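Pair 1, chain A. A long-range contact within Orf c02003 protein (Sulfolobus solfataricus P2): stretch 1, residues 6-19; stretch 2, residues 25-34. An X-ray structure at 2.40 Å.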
# COMPACT_ATOMS: atom_id res chain seq x y z
N SER A 6 -2.39 -6.92 8.67
CA SER A 6 -1.48 -7.45 7.66
C SER A 6 -0.69 -6.27 7.06
O SER A 6 0.48 -6.40 6.69
CB SER A 6 -2.28 -8.16 6.57
OG SER A 6 -3.26 -7.29 6.04
N ALA A 7 -1.34 -5.12 6.97
CA ALA A 7 -0.72 -3.91 6.42
C ALA A 7 0.51 -3.53 7.26
O ALA A 7 1.61 -3.35 6.72
CB ALA A 7 -1.72 -2.77 6.42
N GLU A 8 0.31 -3.44 8.58
CA GLU A 8 1.39 -3.10 9.50
C GLU A 8 2.56 -4.07 9.46
O GLU A 8 3.72 -3.66 9.59
CB GLU A 8 0.85 -3.01 10.92
CG GLU A 8 -0.09 -1.85 11.13
CD GLU A 8 -0.84 -1.92 12.45
OE1 GLU A 8 -1.72 -2.80 12.60
OE2 GLU A 8 -0.55 -1.08 13.35
N VAL A 9 2.25 -5.34 9.25
CA VAL A 9 3.28 -6.37 9.20
C VAL A 9 4.16 -6.26 7.96
O VAL A 9 5.39 -6.38 8.04
CB VAL A 9 2.67 -7.78 9.26
CG1 VAL A 9 3.77 -8.81 9.15
CG2 VAL A 9 1.93 -7.97 10.57
N TYR A 10 3.53 -6.06 6.80
CA TYR A 10 4.30 -5.91 5.57
C TYR A 10 5.22 -4.70 5.68
O TYR A 10 6.36 -4.76 5.26
CB TYR A 10 3.36 -5.75 4.37
CG TYR A 10 2.89 -7.07 3.83
CD1 TYR A 10 3.81 -8.04 3.41
CD2 TYR A 10 1.53 -7.35 3.69
CE1 TYR A 10 3.38 -9.24 2.86
CE2 TYR A 10 1.09 -8.55 3.15
CZ TYR A 10 2.02 -9.49 2.72
OH TYR A 10 1.58 -10.63 2.08
N TYR A 11 4.71 -3.62 6.25
CA TYR A 11 5.50 -2.40 6.43
C TYR A 11 6.75 -2.69 7.27
O TYR A 11 7.87 -2.33 6.89
CB TYR A 11 4.67 -1.32 7.13
CG TYR A 11 5.32 0.05 7.09
CD1 TYR A 11 5.29 0.82 5.92
CD2 TYR A 11 6.01 0.55 8.19
CE1 TYR A 11 5.93 2.05 5.85
CE2 TYR A 11 6.65 1.78 8.14
CZ TYR A 11 6.61 2.53 6.97
OH TYR A 11 7.25 3.74 6.91
N GLU A 12 6.55 -3.31 8.43
CA GLU A 12 7.67 -3.63 9.31
C GLU A 12 8.68 -4.50 8.57
O GLU A 12 9.89 -4.27 8.69
CB GLU A 12 7.17 -4.36 10.55
N GLU A 13 8.21 -5.49 7.80
CA GLU A 13 9.13 -6.34 7.05
C GLU A 13 9.85 -5.52 5.94
O GLU A 13 11.03 -5.79 5.62
CB GLU A 13 8.39 -7.53 6.42
CG GLU A 13 7.61 -8.41 7.40
CD GLU A 13 6.96 -9.62 6.70
OE1 GLU A 13 6.40 -9.45 5.59
OE2 GLU A 13 7.01 -10.75 7.27
N ALA A 14 9.16 -4.54 5.37
CA ALA A 14 9.78 -3.70 4.34
C ALA A 14 10.88 -2.89 5.04
O ALA A 14 12.00 -2.78 4.54
CB ALA A 14 8.75 -2.77 3.70
N GLU A 15 10.56 -2.35 6.21
CA GLU A 15 11.51 -1.57 7.00
C GLU A 15 12.78 -2.39 7.28
O GLU A 15 13.89 -1.87 7.17
CB GLU A 15 10.87 -1.16 8.32
CG GLU A 15 9.68 -0.23 8.21
CD GLU A 15 10.08 1.22 8.04
OE1 GLU A 15 10.43 1.64 6.91
OE2 GLU A 15 10.06 1.96 9.06
N GLU A 16 12.61 -3.66 7.64
CA GLU A 16 13.76 -4.52 7.94
C GLU A 16 14.69 -4.65 6.74
O GLU A 16 15.91 -4.47 6.86
CB GLU A 16 13.30 -5.92 8.36
CG GLU A 16 12.74 -6.01 9.78
CD GLU A 16 12.41 -7.45 10.20
OE1 GLU A 16 12.13 -7.66 11.41
OE2 GLU A 16 12.42 -8.37 9.34
N PHE A 17 14.12 -4.98 5.58
CA PHE A 17 14.87 -5.13 4.34
C PHE A 17 15.61 -3.85 3.98
O PHE A 17 16.76 -3.90 3.53
CB PHE A 17 13.93 -5.50 3.20
CG PHE A 17 13.52 -6.94 3.20
CD1 PHE A 17 14.49 -7.94 3.13
CD2 PHE A 17 12.18 -7.29 3.24
CE1 PHE A 17 14.12 -9.28 3.10
CE2 PHE A 17 11.78 -8.63 3.21
CZ PHE A 17 12.76 -9.63 3.14
N LEU A 18 14.94 -2.72 4.17
CA LEU A 18 15.53 -1.41 3.87
C LEU A 18 16.79 -1.25 4.73
O LEU A 18 17.87 -0.93 4.22
CB LEU A 18 14.52 -0.31 4.21
CG LEU A 18 14.62 1.04 3.48
CD1 LEU A 18 13.73 2.07 4.18
CD2 LEU A 18 16.07 1.52 3.45
N SER A 19 16.64 -1.50 6.03
CA SER A 19 17.74 -1.39 6.98
C SER A 19 18.94 -2.24 6.62
O SER A 19 20.06 -1.90 6.97
CB SER A 19 17.27 -1.77 8.39
OG SER A 19 16.39 -0.79 8.92
N GLN A 25 13.54 -6.08 -2.16
CA GLN A 25 12.59 -6.76 -1.30
C GLN A 25 11.72 -5.77 -0.54
O GLN A 25 10.50 -5.94 -0.46
CB GLN A 25 13.34 -7.67 -0.32
CG GLN A 25 13.67 -9.04 -0.90
CD GLN A 25 12.45 -9.95 -0.92
OE1 GLN A 25 11.99 -10.41 0.13
NE2 GLN A 25 11.92 -10.21 -2.11
N ALA A 26 12.35 -4.73 -0.00
CA ALA A 26 11.66 -3.70 0.75
C ALA A 26 10.55 -3.08 -0.10
O ALA A 26 9.40 -2.98 0.35
CB ALA A 26 12.65 -2.63 1.22
N CYS A 27 10.89 -2.67 -1.32
CA CYS A 27 9.90 -2.07 -2.22
C CYS A 27 8.66 -2.94 -2.36
O CYS A 27 7.52 -2.47 -2.23
CB CYS A 27 10.49 -1.84 -3.62
SG CYS A 27 11.75 -0.55 -3.70
N GLU A 28 8.87 -4.22 -2.61
CA GLU A 28 7.76 -5.15 -2.78
C GLU A 28 6.93 -5.28 -1.50
O GLU A 28 5.70 -5.40 -1.57
CB GLU A 28 8.28 -6.51 -3.24
CG GLU A 28 7.16 -7.48 -3.67
CD GLU A 28 6.02 -6.78 -4.42
OE1 GLU A 28 6.28 -6.01 -5.37
OE2 GLU A 28 4.85 -7.00 -4.05
N LYS A 29 7.58 -5.26 -0.34
CA LYS A 29 6.86 -5.39 0.92
C LYS A 29 6.09 -4.12 1.21
O LYS A 29 4.97 -4.17 1.75
CB LYS A 29 7.81 -5.70 2.07
CG LYS A 29 7.92 -7.19 2.39
CD LYS A 29 8.80 -7.94 1.42
CE LYS A 29 8.26 -9.34 1.12
NZ LYS A 29 7.71 -10.03 2.32
N TYR A 30 6.68 -2.98 0.85
CA TYR A 30 6.01 -1.70 1.05
C TYR A 30 4.77 -1.68 0.17
O TYR A 30 3.73 -1.17 0.58
CB TYR A 30 6.93 -0.54 0.65
CG TYR A 30 7.97 -0.17 1.69
CD1 TYR A 30 7.58 0.26 2.96
CD2 TYR A 30 9.33 -0.24 1.40
CE1 TYR A 30 8.53 0.62 3.91
CE2 TYR A 30 10.30 0.12 2.34
CZ TYR A 30 9.89 0.55 3.61
OH TYR A 30 10.81 0.93 4.57
N TYR A 31 4.89 -2.22 -1.03
CA TYR A 31 3.75 -2.24 -1.93
C TYR A 31 2.66 -3.16 -1.36
O TYR A 31 1.49 -2.81 -1.33
CB TYR A 31 4.16 -2.72 -3.32
CG TYR A 31 2.99 -2.78 -4.28
CD1 TYR A 31 2.30 -1.62 -4.65
CD2 TYR A 31 2.56 -4.00 -4.82
CE1 TYR A 31 1.22 -1.67 -5.51
CE2 TYR A 31 1.48 -4.06 -5.68
CZ TYR A 31 0.81 -2.89 -6.02
OH TYR A 31 -0.29 -2.94 -6.84
N LYS A 32 3.06 -4.35 -0.91
CA LYS A 32 2.11 -5.29 -0.33
C LYS A 32 1.44 -4.65 0.88
O LYS A 32 0.26 -4.86 1.12
CB LYS A 32 2.81 -6.59 0.08
CG LYS A 32 3.14 -7.49 -1.09
CD LYS A 32 3.79 -8.78 -0.63
CE LYS A 32 4.03 -9.75 -1.80
NZ LYS A 32 4.58 -11.05 -1.28
N ALA A 33 2.20 -3.85 1.63
CA ALA A 33 1.65 -3.15 2.79
C ALA A 33 0.55 -2.22 2.29
O ALA A 33 -0.50 -2.08 2.92
CB ALA A 33 2.75 -2.33 3.52
N ALA A 34 0.80 -1.58 1.15
CA ALA A 34 -0.16 -0.65 0.56
C ALA A 34 -1.40 -1.38 0.07
O ALA A 34 -2.53 -0.92 0.27
CB ALA A 34 0.47 0.12 -0.58

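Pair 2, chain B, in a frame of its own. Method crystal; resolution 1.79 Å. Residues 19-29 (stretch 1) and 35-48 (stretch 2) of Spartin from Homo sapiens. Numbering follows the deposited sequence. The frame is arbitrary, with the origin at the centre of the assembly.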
# COMPACT_ATOMS: atom_id res chain seq x y z
N LEU B 19 0.91 -4.17 6.25
CA LEU B 19 1.76 -4.31 7.43
C LEU B 19 2.81 -3.19 7.47
O LEU B 19 2.97 -2.49 8.47
CB LEU B 19 2.42 -5.69 7.43
CG LEU B 19 3.27 -6.08 8.64
CD1 LEU B 19 3.30 -7.59 8.77
CD2 LEU B 19 4.69 -5.54 8.52
N PHE B 20 3.53 -3.01 6.37
CA PHE B 20 4.62 -2.03 6.35
C PHE B 20 4.14 -0.59 6.26
O PHE B 20 4.72 0.30 6.92
CB PHE B 20 5.59 -2.34 5.20
CG PHE B 20 6.51 -3.46 5.53
CD1 PHE B 20 7.55 -3.26 6.41
CD2 PHE B 20 6.31 -4.73 5.01
CE1 PHE B 20 8.40 -4.28 6.75
CE2 PHE B 20 7.16 -5.77 5.34
CZ PHE B 20 8.21 -5.54 6.21
N VAL B 21 3.08 -0.33 5.52
CA VAL B 21 2.59 1.04 5.43
C VAL B 21 2.00 1.46 6.78
O VAL B 21 2.19 2.59 7.22
CB VAL B 21 1.57 1.20 4.30
CG1 VAL B 21 0.98 2.60 4.34
CG2 VAL B 21 2.25 0.94 2.97
N ASN B 22 1.36 0.52 7.47
CA ASN B 22 0.85 0.80 8.81
C ASN B 22 1.99 1.10 9.78
O ASN B 22 1.89 2.04 10.59
CB ASN B 22 0.00 -0.37 9.32
CG ASN B 22 -0.55 -0.13 10.71
OD1 ASN B 22 -1.39 0.75 10.91
ND2 ASN B 22 -0.09 -0.92 11.67
N LYS B 23 3.06 0.30 9.73
CA LYS B 23 4.23 0.58 10.57
C LYS B 23 4.79 1.96 10.23
O LYS B 23 5.15 2.75 11.11
CB LYS B 23 5.31 -0.48 10.39
CG LYS B 23 4.96 -1.82 10.99
CD LYS B 23 6.05 -2.85 10.70
CE LYS B 23 7.40 -2.41 11.23
NZ LYS B 23 7.40 -2.36 12.72
N GLY B 24 4.85 2.25 8.94
CA GLY B 24 5.35 3.54 8.49
C GLY B 24 4.51 4.67 9.07
O GLY B 24 5.04 5.65 9.59
N LEU B 25 3.19 4.55 8.96
CA LEU B 25 2.30 5.59 9.50
C LEU B 25 2.41 5.71 11.02
O LEU B 25 2.42 6.81 11.56
CB LEU B 25 0.85 5.32 9.12
CG LEU B 25 0.51 5.64 7.67
CD1 LEU B 25 -0.77 4.92 7.30
CD2 LEU B 25 0.35 7.16 7.51
N ASN B 26 2.49 4.58 11.72
CA ASN B 26 2.68 4.64 13.17
C ASN B 26 3.93 5.43 13.54
O ASN B 26 3.90 6.28 14.45
CB ASN B 26 2.80 3.24 13.81
CG ASN B 26 1.47 2.54 13.95
OD1 ASN B 26 0.42 3.13 13.73
ND2 ASN B 26 1.52 1.27 14.35
N THR B 27 5.05 5.14 12.87
CA THR B 27 6.31 5.79 13.23
C THR B 27 6.32 7.24 12.78
O THR B 27 6.89 8.11 13.43
CB THR B 27 7.53 5.04 12.66
OG1 THR B 27 7.36 4.81 11.26
CG2 THR B 27 7.63 3.68 13.34
N ASP B 28 5.67 7.49 11.66
CA ASP B 28 5.54 8.85 11.14
C ASP B 28 4.75 9.72 12.13
O ASP B 28 5.14 10.86 12.44
CB ASP B 28 4.85 8.80 9.78
CG ASP B 28 5.15 10.02 8.92
OD1 ASP B 28 5.57 11.04 9.49
OD2 ASP B 28 4.95 9.94 7.68
N GLU B 29 3.64 9.19 12.64
CA GLU B 29 2.83 9.93 13.60
C GLU B 29 3.62 10.20 14.88
O GLU B 29 3.40 11.22 15.53
CB GLU B 29 1.53 9.18 13.91
CG GLU B 29 0.58 9.16 12.73
CD GLU B 29 -0.45 8.06 12.78
OE1 GLU B 29 -0.35 7.19 13.68
OE2 GLU B 29 -1.35 8.06 11.91
N GLU B 35 12.71 6.01 10.51
CA GLU B 35 12.04 4.71 10.58
C GLU B 35 10.89 4.67 9.60
O GLU B 35 10.69 3.67 8.90
CB GLU B 35 11.52 4.44 11.99
CG GLU B 35 12.22 3.32 12.72
CD GLU B 35 11.51 2.97 14.00
OE1 GLU B 35 11.52 3.80 14.93
OE2 GLU B 35 10.92 1.87 14.08
N ALA B 36 10.14 5.76 9.55
CA ALA B 36 8.99 5.81 8.66
C ALA B 36 9.42 5.61 7.21
O ALA B 36 8.81 4.80 6.50
CB ALA B 36 8.26 7.13 8.82
N LYS B 37 10.47 6.30 6.79
CA LYS B 37 10.90 6.21 5.39
C LYS B 37 11.26 4.78 5.06
O LYS B 37 10.96 4.29 3.96
CB LYS B 37 12.09 7.14 5.12
CG LYS B 37 11.74 8.62 5.17
CD LYS B 37 12.86 9.51 4.65
CE LYS B 37 13.94 9.71 5.68
NZ LYS B 37 14.82 10.88 5.35
N ASN B 38 11.88 4.10 6.02
CA ASN B 38 12.26 2.69 5.86
C ASN B 38 11.06 1.80 5.57
O ASN B 38 11.06 1.02 4.62
CB ASN B 38 12.97 2.19 7.11
CG ASN B 38 13.35 0.73 7.01
OD1 ASN B 38 13.69 0.24 5.93
ND2 ASN B 38 13.29 0.02 8.13
N TYR B 39 10.04 1.90 6.41
CA TYR B 39 8.85 1.07 6.24
C TYR B 39 8.11 1.44 4.99
O TYR B 39 7.61 0.57 4.28
CB TYR B 39 7.95 1.18 7.46
CG TYR B 39 8.66 0.79 8.73
CD1 TYR B 39 9.50 -0.31 8.76
CD2 TYR B 39 8.50 1.53 9.88
CE1 TYR B 39 10.16 -0.66 9.93
CE2 TYR B 39 9.14 1.19 11.05
CZ TYR B 39 9.97 0.10 11.07
OH TYR B 39 10.61 -0.21 12.25
N TYR B 40 8.03 2.74 4.69
CA TYR B 40 7.32 3.17 3.50
C TYR B 40 7.96 2.57 2.25
O TYR B 40 7.26 2.11 1.35
CB TYR B 40 7.29 4.70 3.39
CG TYR B 40 6.37 5.44 4.34
CD1 TYR B 40 5.20 4.85 4.83
CD2 TYR B 40 6.67 6.73 4.75
CE1 TYR B 40 4.35 5.56 5.69
CE2 TYR B 40 5.84 7.42 5.63
CZ TYR B 40 4.69 6.83 6.10
OH TYR B 40 3.87 7.54 6.96
N LYS B 41 9.30 2.58 2.19
CA LYS B 41 9.97 2.03 1.03
C LYS B 41 9.71 0.53 0.92
O LYS B 41 9.54 0.01 -0.18
CB LYS B 41 11.47 2.31 1.08
CG LYS B 41 11.81 3.76 0.76
CD LYS B 41 13.31 4.01 0.72
CE LYS B 41 13.90 3.98 2.10
N GLN B 42 9.65 -0.16 2.05
CA GLN B 42 9.35 -1.59 1.99
C GLN B 42 7.92 -1.78 1.52
O GLN B 42 7.64 -2.66 0.71
CB GLN B 42 9.56 -2.27 3.35
CG GLN B 42 11.01 -2.25 3.78
CD GLN B 42 11.24 -3.00 5.05
OE1 GLN B 42 11.10 -4.23 5.09
NE2 GLN B 42 11.58 -2.28 6.12
N GLY B 43 7.02 -0.92 1.99
CA GLY B 43 5.63 -1.02 1.57
C GLY B 43 5.48 -0.81 0.07
O GLY B 43 4.75 -1.53 -0.59
N ILE B 44 6.20 0.18 -0.46
CA ILE B 44 6.17 0.46 -1.90
C ILE B 44 6.55 -0.78 -2.71
O ILE B 44 5.91 -1.08 -3.71
CB ILE B 44 7.11 1.64 -2.25
CG1 ILE B 44 6.47 2.95 -1.77
CG2 ILE B 44 7.37 1.71 -3.74
CD1 ILE B 44 7.35 4.18 -1.89
N GLY B 45 7.56 -1.53 -2.25
CA GLY B 45 7.99 -2.73 -2.95
C GLY B 45 6.86 -3.73 -3.06
O GLY B 45 6.60 -4.29 -4.13
N HIS B 46 6.18 -3.97 -1.95
CA HIS B 46 5.07 -4.91 -1.94
C HIS B 46 3.90 -4.39 -2.77
O HIS B 46 3.25 -5.17 -3.48
CB HIS B 46 4.63 -5.20 -0.51
CG HIS B 46 5.71 -5.81 0.32
ND1 HIS B 46 6.22 -7.06 0.07
CD2 HIS B 46 6.40 -5.33 1.37
CE1 HIS B 46 7.18 -7.33 0.94
NE2 HIS B 46 7.31 -6.29 1.74
N LEU B 47 3.61 -3.09 -2.68
CA LEU B 47 2.48 -2.54 -3.43
C LEU B 47 2.73 -2.72 -4.92
O LEU B 47 1.85 -3.16 -5.68
CB LEU B 47 2.26 -1.05 -3.12
CG LEU B 47 1.78 -0.75 -1.69
CD1 LEU B 47 2.03 0.70 -1.36
CD2 LEU B 47 0.30 -1.08 -1.57
N LEU B 48 3.93 -2.37 -5.35
CA LEU B 48 4.28 -2.46 -6.77
C LEU B 48 4.10 -3.87 -7.30
O LEU B 48 3.58 -4.07 -8.40
CB LEU B 48 5.72 -2.01 -7.01
CG LEU B 48 6.01 -0.51 -6.94
CD1 LEU B 48 7.51 -0.30 -6.95
CD2 LEU B 48 5.34 0.25 -8.09

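Pair 1 and pair 2 are both antiparallel helical hairpins. The helix axes approach to 7.5 Å at 166° in pair 1 and to 7.6 Å at 161° in pair 2, and the central backbones superpose with an RMSD of 0.2 Å. Axes this close are accommodated by at least one small residue at each of the nearest backbone pairs. In pair 1 the CA atoms of A14(A) and A26(A) lie 4.1 Å apart; at the matching positions of pair 2, the CA atoms of G24(B) and A36(B) lie 4.3 Å apart. Two turns further along the second helix, A33(A) is matched by G43(B), again a residue with little or no side chain.

The shared tyrosine, Y30(A) in pair 1 and Y40(B) in pair 2, is a knob in both hairpins, but it is received differently. In pair 1 its ring lies flat over a methyl group: A14(A) CB sits 3.1 Å from the centroid of the Y30(A) ring, almost on the ring normal. In pair 2 the ring takes the space that this methyl would need. A CB built on G24(B) would lie 2.5 Å from Y40(B) CD1, a clash, so glycine fits this ring orientation whereas alanine fits the other.

The hydroxyl finds a carboxylate in each pair, from a different position. Y30(A) OH donates a very short hydrogen bond of 2.5 Å to E15(A) OE1; the CA-to-CB bond of E15(A) points away, but the longer glutamate chain brings its end back. Y40(B) OH donates to D28(B) OD2 at 2.7 Å, from a shorter side chain whose CA-to-CB bond points toward the partner helix. The matches are exchanged accordingly: E15(A) corresponds to L25(B), and L18(A) to D28(B). In each hairpin, then, one of the two positions carries the acid and the other a leucine that packs near the tyrosine.

Y11(A) and V21(B) also match. The large ring of Y11(A) receives the edge of Y30(A), with centroids 5.4 Å apart and planes at 70°. The smaller V21(B) instead packs beside G43(B), where its CG2 is 4.2 Å from G43(B) CA. A CB on that glycine would come to 2.8 Å from V21(B) CG2, too close, whereas in pair 1 A33(A) CB lies 4.2 Å from Y11(A) CB, so there is room for the methyl there.

Y10(A) and F20(B) play the same part: each offers a ring face to a CB, that of K32(A) at 3.6 Å from the Y10(A) centroid and that of Q42(B) at 4.0 Å from the F20(B) centroid. At the next knob, K29(A) sits among Y10(A), E13(A), A14(A) and F17(A), its NZ forming a salt bridge with E13(A) OE1 at 3.6 Å. Y39(B) occupies the matching position, and K23(B) matches E13(A) and lays its CE 3.7 Å from the Y39(B) ring centroid. T27(B), at the position of F17(A), lines the pocket, with its CG2 3.7 Å from Y39(B) CE2 at the ring edge, whereas F17(A) puts its CE2 3.5 Å from K29(A) CD.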